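Long-range contact in endonuclease NucS (Thermococcus kodakarensis KOD1, PDB 5GKE), which binds double-stranded DNA as a mismatch restriction endonuclease and probably also cleaves single-stranded ends of branched DNA: residues Q78-P92 with S96-E110. The protein carries 1 engineered substitution. Residues are numbered along the deposited sequence; the frame is centred on the assembly and turned at random.
Sequences QPPGSRVRLELRENP and SIRRKPRETLEVELE. With nucleotides of chain D; nucleotides of chain C.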
loop_
_atom_site.group_PDB
_atom_site.type_symbol
_atom_site.label_atom_id
_atom_site.label_comp_id
_atom_site.label_asym_id
_atom_site.label_seq_id
_atom_site.Cartn_x
_atom_site.Cartn_y
_atom_site.Cartn_z
ATOM N N GLN A 78 9.388 2.701 -8.835
ATOM C CA GLN A 78 10.094 3.610 -7.952
ATOM C C GLN A 78 9.125 4.690 -7.516
ATOM O O GLN A 78 8.310 5.141 -8.305
ATOM C CB GLN A 78 11.309 4.233 -8.639
ATOM C CG GLN A 78 12.502 3.318 -8.789
ATOM C CD GLN A 78 13.346 3.235 -7.527
ATOM O OE1 GLN A 78 12.854 2.861 -6.459
ATOM N NE2 GLN A 78 14.634 3.579 -7.648
ATOM N N PRO A 79 9.209 5.102 -6.251
ATOM C CA PRO A 79 8.418 6.194 -5.675
ATOM C C PRO A 79 8.933 7.572 -6.121
ATOM O O PRO A 79 10.049 7.650 -6.633
ATOM C CB PRO A 79 8.580 5.971 -4.168
ATOM C CG PRO A 79 9.893 5.279 -4.037
ATOM C CD PRO A 79 10.016 4.399 -5.239
ATOM N N PRO A 80 8.130 8.642 -5.940
ATOM C CA PRO A 80 8.502 10.001 -6.354
ATOM C C PRO A 80 9.920 10.352 -5.923
ATOM O O PRO A 80 10.325 9.930 -4.855
ATOM C CB PRO A 80 7.512 10.883 -5.595
ATOM C CG PRO A 80 6.358 10.046 -5.361
ATOM C CD PRO A 80 6.852 8.632 -5.211
ATOM N N GLY A 81 10.657 11.099 -6.733
ATOM C CA GLY A 81 12.020 11.444 -6.393
ATOM C C GLY A 81 13.107 10.676 -7.125
ATOM O O GLY A 81 14.238 11.138 -7.209
ATOM N N SER A 82 12.784 9.506 -7.658
ATOM C CA SER A 82 13.709 8.851 -8.559
ATOM C C SER A 82 14.055 9.737 -9.745
ATOM O O SER A 82 13.235 10.542 -10.179
ATOM C CB SER A 82 13.120 7.552 -9.043
ATOM O OG SER A 82 12.770 6.808 -7.906
ATOM N N ARG A 83 15.295 9.620 -10.219
ATOM C CA ARG A 83 15.744 10.285 -11.439
ATOM C C ARG A 83 15.824 9.218 -12.487
ATOM O O ARG A 83 16.433 8.182 -12.251
ATOM C CB ARG A 83 17.118 10.945 -11.297
ATOM C CG ARG A 83 17.235 12.132 -10.366
ATOM C CD ARG A 83 18.661 12.723 -10.461
ATOM N NE ARG A 83 18.892 13.837 -9.538
ATOM C CZ ARG A 83 18.532 15.098 -9.774
ATOM N NH1 ARG A 83 17.912 15.420 -10.906
ATOM N NH2 ARG A 83 18.783 16.042 -8.876
ATOM N N VAL A 84 15.235 9.463 -13.645
ATOM C CA VAL A 84 15.214 8.443 -14.671
ATOM C C VAL A 84 15.991 8.928 -15.881
ATOM O O VAL A 84 16.147 10.129 -16.107
ATOM C CB VAL A 84 13.770 8.080 -15.065
ATOM C CG1 VAL A 84 13.173 9.179 -15.883
ATOM C CG2 VAL A 84 13.732 6.783 -15.834
ATOM N N ARG A 85 16.526 7.981 -16.630
ATOM C CA ARG A 85 17.206 8.299 -17.866
ATOM C C ARG A 85 17.130 7.074 -18.768
ATOM O O ARG A 85 16.917 5.955 -18.295
ATOM C CB ARG A 85 18.650 8.710 -17.607
ATOM C CG ARG A 85 19.538 7.571 -17.155
ATOM C CD ARG A 85 20.977 8.019 -16.936
ATOM N NE ARG A 85 21.786 6.917 -16.415
ATOM C CZ ARG A 85 21.855 6.589 -15.127
ATOM N NH1 ARG A 85 22.597 5.563 -14.736
ATOM N NH2 ARG A 85 21.172 7.286 -14.227
ATOM N N LEU A 86 17.259 7.297 -20.069
ATOM C CA LEU A 86 17.285 6.219 -21.045
ATOM C C LEU A 86 18.707 5.985 -21.499
ATOM O O LEU A 86 19.355 6.899 -22.001
ATOM C CB LEU A 86 16.387 6.553 -22.240
ATOM C CG LEU A 86 16.399 5.615 -23.451
ATOM C CD1 LEU A 86 16.087 4.189 -23.086
ATOM C CD2 LEU A 86 15.430 6.133 -24.533
ATOM N N GLU A 87 19.193 4.762 -21.323
ATOM C CA GLU A 87 20.544 4.434 -21.736
ATOM C C GLU A 87 20.488 3.536 -22.936
ATOM O O GLU A 87 19.674 2.610 -22.997
ATOM C CB GLU A 87 21.332 3.757 -20.610
ATOM C CG GLU A 87 21.697 4.721 -19.499
ATOM C CD GLU A 87 22.524 4.089 -18.403
ATOM O OE1 GLU A 87 22.657 2.845 -18.385
ATOM O OE2 GLU A 87 23.048 4.848 -17.558
ATOM N N LEU A 88 21.356 3.817 -23.898
ATOM C CA LEU A 88 21.423 2.998 -25.094
ATOM C C LEU A 88 22.505 1.962 -24.895
ATOM O O LEU A 88 23.694 2.271 -24.819
ATOM C CB LEU A 88 21.675 3.855 -26.334
ATOM C CG LEU A 88 20.474 4.597 -26.947
ATOM C CD1 LEU A 88 19.235 4.587 -26.064
ATOM C CD2 LEU A 88 20.831 6.031 -27.343
ATOM N N ARG A 89 22.046 0.726 -24.791
ATOM C CA ARG A 89 22.859 -0.467 -24.610
ATOM C C ARG A 89 22.466 -1.360 -25.770
ATOM O O ARG A 89 21.940 -0.869 -26.767
ATOM C CB ARG A 89 22.610 -1.142 -23.261
ATOM C CG ARG A 89 22.868 -0.233 -22.069
ATOM C CD ARG A 89 22.755 -0.964 -20.733
ATOM N NE ARG A 89 22.759 -0.012 -19.621
ATOM C CZ ARG A 89 22.330 -0.283 -18.388
ATOM N NH1 ARG A 89 21.861 -1.493 -18.094
ATOM N NH2 ARG A 89 22.364 0.661 -17.448
ATOM N N GLU A 90 22.791 -2.641 -25.684
ATOM C CA GLU A 90 22.318 -3.618 -26.664
ATOM C C GLU A 90 20.823 -3.400 -26.959
ATOM O O GLU A 90 20.390 -3.478 -28.108
ATOM C CB GLU A 90 22.572 -5.046 -26.161
ATOM C CG GLU A 90 22.292 -5.274 -24.656
ATOM C CD GLU A 90 23.359 -4.688 -23.717
ATOM O OE1 GLU A 90 24.322 -4.050 -24.203
ATOM O OE2 GLU A 90 23.222 -4.860 -22.485
ATOM N N ASN A 91 20.054 -3.106 -25.914
ATOM C CA ASN A 91 18.695 -2.586 -26.048
ATOM C C ASN A 91 18.575 -1.283 -25.276
ATOM O O ASN A 91 19.389 -1.006 -24.400
ATOM C CB ASN A 91 17.678 -3.593 -25.533
ATOM C CG ASN A 91 17.419 -4.710 -26.512
ATOM O OD1 ASN A 91 17.087 -4.468 -27.685
ATOM N ND2 ASN A 91 17.556 -5.949 -26.038
ATOM N N PRO A 92 17.569 -0.465 -25.593
ATOM C CA PRO A 92 17.397 0.721 -24.748
ATOM C C PRO A 92 17.052 0.295 -23.323
ATOM O O PRO A 92 16.387 -0.719 -23.141
ATOM C CB PRO A 92 16.225 1.463 -25.401
ATOM C CG PRO A 92 16.055 0.836 -26.754
ATOM C CD PRO A 92 16.520 -0.578 -26.611
ATOM N N SER A 96 16.239 5.065 -13.858
ATOM C CA SER A 96 15.606 5.370 -12.538
ATOM C C SER A 96 16.414 5.010 -11.253
ATOM O O SER A 96 16.280 3.913 -10.690
ATOM C CB SER A 96 14.232 4.715 -12.419
ATOM O OG SER A 96 13.577 5.202 -11.260
ATOM N N ILE A 97 17.320 5.897 -10.865
ATOM C CA ILE A 97 18.066 5.776 -9.616
ATOM C C ILE A 97 17.403 6.532 -8.454
ATOM O O ILE A 97 16.847 7.610 -8.628
ATOM C CB ILE A 97 19.505 6.291 -9.813
ATOM C CG1 ILE A 97 20.290 5.296 -10.667
ATOM C CG2 ILE A 97 20.200 6.535 -8.481
ATOM C CD1 ILE A 97 21.631 5.819 -11.163
ATOM N N ARG A 98 17.449 5.953 -7.262
ATOM C CA ARG A 98 16.945 6.635 -6.082
ATOM C C ARG A 98 18.073 6.778 -5.070
ATOM O O ARG A 98 18.945 5.889 -4.917
ATOM C CB ARG A 98 15.768 5.864 -5.490
ATOM C CG ARG A 98 14.953 6.590 -4.465
ATOM C CD ARG A 98 13.828 5.675 -3.980
ATOM N NE ARG A 98 13.187 6.178 -2.762
ATOM C CZ ARG A 98 12.630 5.400 -1.839
ATOM N NH1 ARG A 98 12.645 4.087 -2.003
ATOM N NH2 ARG A 98 12.056 5.925 -0.758
ATOM N N ARG A 99 18.076 7.915 -4.392
ATOM C CA ARG A 99 19.041 8.132 -3.324
ATOM C C ARG A 99 18.307 8.125 -1.983
ATOM O O ARG A 99 17.194 8.644 -1.879
ATOM C CB ARG A 99 19.780 9.448 -3.546
ATOM C CG ARG A 99 21.286 9.331 -3.551
ATOM C CD ARG A 99 21.904 10.494 -4.327
ATOM N NE ARG A 99 23.232 10.163 -4.836
ATOM C CZ ARG A 99 23.810 10.754 -5.879
ATOM N NH1 ARG A 99 23.179 11.719 -6.542
ATOM N NH2 ARG A 99 25.026 10.374 -6.257
ATOM N N LYS A 100 18.921 7.525 -0.969
ATOM C CA LYS A 100 18.316 7.429 0.372
ATOM C C LYS A 100 16.880 6.868 0.382
ATOM O O LYS A 100 15.906 7.615 0.460
ATOM C CB LYS A 100 18.350 8.777 1.099
ATOM C CG LYS A 100 18.370 8.603 2.628
ATOM C CD LYS A 100 18.804 9.858 3.368
ATOM C CE LYS A 100 18.712 9.660 4.874
ATOM N NZ LYS A 100 17.298 9.793 5.336
ATOM N N PRO A 101 16.752 5.543 0.274
ATOM C CA PRO A 101 17.930 4.680 0.207
ATOM C C PRO A 101 18.387 4.509 -1.217
ATOM O O PRO A 101 17.695 4.955 -2.134
ATOM C CB PRO A 101 17.432 3.354 0.772
ATOM C CG PRO A 101 15.971 3.341 0.446
ATOM C CD PRO A 101 15.503 4.783 0.438
ATOM N N ARG A 102 19.517 3.841 -1.402
ATOM C CA ARG A 102 20.005 3.612 -2.737
ATOM C C ARG A 102 19.175 2.519 -3.379
ATOM O O ARG A 102 19.103 1.402 -2.869
ATOM C CB ARG A 102 21.484 3.235 -2.736
ATOM C CG ARG A 102 22.180 3.642 -4.043
ATOM C CD ARG A 102 23.168 2.577 -4.563
ATOM N NE ARG A 102 22.718 1.173 -4.468
ATOM C CZ ARG A 102 21.947 0.538 -5.359
ATOM N NH1 ARG A 102 21.478 1.169 -6.429
ATOM N NH2 ARG A 102 21.629 -0.740 -5.176
ATOM N N GLU A 103 18.545 2.862 -4.497
ATOM C CA GLU A 103 17.759 1.911 -5.264
ATOM C C GLU A 103 17.916 2.162 -6.761
ATOM O O GLU A 103 17.839 3.305 -7.211
ATOM C CB GLU A 103 16.286 2.006 -4.872
ATOM C CG GLU A 103 16.008 1.706 -3.408
ATOM C CD GLU A 103 14.541 1.432 -3.135
ATOM O OE1 GLU A 103 14.196 0.255 -2.868
ATOM O OE2 GLU A 103 13.739 2.397 -3.182
ATOM N N THR A 104 18.123 1.098 -7.531
ATOM C CA THR A 104 18.081 1.199 -8.981
ATOM C C THR A 104 17.038 0.252 -9.560
ATOM O O THR A 104 16.892 -0.884 -9.107
ATOM C CB THR A 104 19.447 0.907 -9.636
ATOM O OG1 THR A 104 19.992 -0.304 -9.104
ATOM C CG2 THR A 104 20.404 2.030 -9.377
ATOM N N LEU A 105 16.306 0.748 -10.555
ATOM C CA LEU A 105 15.307 -0.035 -11.261
ATOM C C LEU A 105 15.654 -0.102 -12.747
ATOM O O LEU A 105 15.560 0.874 -13.431
ATOM C CB LEU A 105 13.919 0.596 -11.057
ATOM C CG LEU A 105 12.729 -0.135 -11.668
ATOM C CD1 LEU A 105 12.743 -1.579 -11.204
ATOM C CD2 LEU A 105 11.424 0.535 -11.280
ATOM N N GLU A 106 16.037 -1.243 -13.285
ATOM C CA GLU A 106 16.398 -1.234 -14.700
ATOM C C GLU A 106 15.332 -1.875 -15.567
ATOM O O GLU A 106 14.946 -3.033 -15.339
ATOM C CB GLU A 106 17.734 -1.940 -14.921
ATOM C CG GLU A 106 18.931 -1.096 -14.569
ATOM C CD GLU A 106 20.235 -1.767 -14.925
ATOM O OE1 GLU A 106 20.267 -3.016 -14.974
ATOM O OE2 GLU A 106 21.229 -1.047 -15.155
ATOM N N VAL A 107 14.852 -1.137 -16.567
ATOM C CA VAL A 107 13.902 -1.735 -17.501
ATOM C C VAL A 107 14.505 -1.844 -18.890
ATOM O O VAL A 107 14.649 -0.844 -19.602
ATOM C CB VAL A 107 12.589 -0.947 -17.590
ATOM C CG1 VAL A 107 11.625 -1.649 -18.531
ATOM C CG2 VAL A 107 11.971 -0.798 -16.227
ATOM N N GLU A 108 14.827 -3.076 -19.272
ATOM C CA GLU A 108 15.381 -3.362 -20.580
ATOM C C GLU A 108 14.262 -3.430 -21.607
ATOM O O GLU A 108 13.408 -4.311 -21.539
ATOM C CB GLU A 108 16.148 -4.680 -20.556
ATOM C CG GLU A 108 16.919 -4.956 -21.842
ATOM C CD GLU A 108 17.491 -6.367 -21.916
ATOM O OE1 GLU A 108 17.594 -7.039 -20.862
ATOM O OE2 GLU A 108 17.835 -6.803 -23.039
ATOM N N LEU A 109 14.277 -2.539 -22.589
ATOM C CA LEU A 109 13.200 -2.534 -23.567
ATOM C C LEU A 109 13.603 -3.399 -24.747
ATOM O O LEU A 109 14.443 -3.007 -25.548
ATOM C CB LEU A 109 12.911 -1.110 -24.014
ATOM C CG LEU A 109 12.573 -0.159 -22.871
ATOM C CD1 LEU A 109 12.543 1.282 -23.355
ATOM C CD2 LEU A 109 11.232 -0.539 -22.282
ATOM N N GLU A 110 13.000 -4.575 -24.855
ATOM C CA GLU A 110 13.348 -5.497 -25.925
ATOM C C GLU A 110 12.619 -5.161 -27.217
ATOM O O GLU A 110 13.203 -5.226 -28.290
ATOM C CB GLU A 110 13.044 -6.927 -25.507
ATOM C CG GLU A 110 13.845 -7.364 -24.311
ATOM C CD GLU A 110 13.490 -8.754 -23.854
ATOM O OE1 GLU A 110 12.277 -9.036 -23.696
ATOM O OE2 GLU A 110 14.430 -9.560 -23.663
ATOM P P DG D 8 7.629 -6.266 -1.323
ATOM O OP1 DG D 8 6.909 -5.962 -2.587
ATOM O OP2 DG D 8 7.828 -7.683 -0.936
ATOM O "O5'" DG D 8 9.055 -5.561 -1.411
ATOM C "C5'" DG D 8 9.955 -5.629 -0.326
ATOM C "C4'" DG D 8 10.648 -4.299 -0.127
ATOM O "O4'" DG D 8 11.322 -3.937 -1.350
ATOM C "C3'" DG D 8 9.719 -3.132 0.202
ATOM O "O3'" DG D 8 10.363 -2.222 1.063
ATOM C "C2'" DG D 8 9.454 -2.503 -1.158
ATOM C "C1'" DG D 8 10.779 -2.732 -1.867
ATOM N N9 DG D 8 10.617 -2.880 -3.304
ATOM C C8 DG D 8 10.134 -3.981 -3.964
ATOM N N7 DG D 8 10.077 -3.827 -5.253
ATOM C C5 DG D 8 10.547 -2.537 -5.459
ATOM C C6 DG D 8 10.713 -1.816 -6.659
ATOM O O6 DG D 8 10.465 -2.188 -7.813
ATOM N N1 DG D 8 11.215 -0.539 -6.429
ATOM C C2 DG D 8 11.519 -0.022 -5.188
ATOM N N2 DG D 8 12.000 1.227 -5.170
ATOM N N3 DG D 8 11.367 -0.688 -4.052
ATOM C C4 DG D 8 10.876 -1.937 -4.266
ATOM P P DG C 2 17.119 10.705 8.502
ATOM O OP1 DG C 2 18.133 11.714 8.904
ATOM O OP2 DG C 2 17.564 9.443 7.868
ATOM O "O5'" DG C 2 16.252 10.284 9.779
ATOM C "C5'" DG C 2 16.768 10.501 11.080
ATOM C "C4'" DG C 2 15.731 10.169 12.136
ATOM O "O4'" DG C 2 14.607 11.085 12.045
ATOM C "C3'" DG C 2 15.147 8.770 12.044
ATOM O "O3'" DG C 2 15.028 8.243 13.342
ATOM C "C2'" DG C 2 13.782 8.993 11.388
ATOM C "C1'" DG C 2 13.398 10.367 11.912
ATOM N N9 DG C 2 12.536 11.114 10.998
ATOM C C8 DG C 2 12.707 11.262 9.645
ATOM N N7 DG C 2 11.790 11.996 9.084
ATOM C C5 DG C 2 10.959 12.365 10.130
ATOM C C6 DG C 2 9.796 13.166 10.125
ATOM O O6 DG C 2 9.256 13.725 9.163
ATOM N N1 DG C 2 9.247 13.291 11.396
ATOM C C2 DG C 2 9.760 12.716 12.530
ATOM N N2 DG C 2 9.089 12.951 13.663
ATOM N N3 DG C 2 10.856 11.965 12.554
ATOM C C4 DG C 2 11.401 11.835 11.318
#
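Pro79 lays its CG over the centre of one face of the Arg98 guanidinium, 3.5 Å from CZ, while Pro101 covers the opposite face. The plate is held between two prolines, beside Glu103, whose bond to Arg98 is doubtfully short and whose OE2 accepts a hydrogen bond from N2 of DG8 of chain D. The Gln78 chain bends at chi2 (-82°), and its amide stands nearly perpendicular to that guanidinium, with NE2 3.3 Å from Arg98 CB; NE2 also makes a weak bond to Ser96 O. Ser96 OG is buried against Gln78 CG and Ser82 CB without a polar partner. Arg83 and Ile97 form an antiparallel hydrogen-bonded pair. Further along, the extended Arg89 grips Glu106 OE2 end-on, from NH1 (3.0 Å) and NH2 (3.1 Å), both above the carboxylate plane; Glu87 OE2 takes two bonds from Arg85, whose guanidinium edge meets Ile97 CD1 at 3.4 Å from NH2. Asn91 ND2 reaches the anti lone pair of Glu108 OE2 at 3.1 Å, next to the Leu109 N to Pro92 O bond. Within the PH-like domain, strands 86-88, 92-98 and 103-109 are successive antiparallel neighbours; strand 30-42 pairs with 103-109, and helix 14-27 packs against Val84, Leu86 and Pro92.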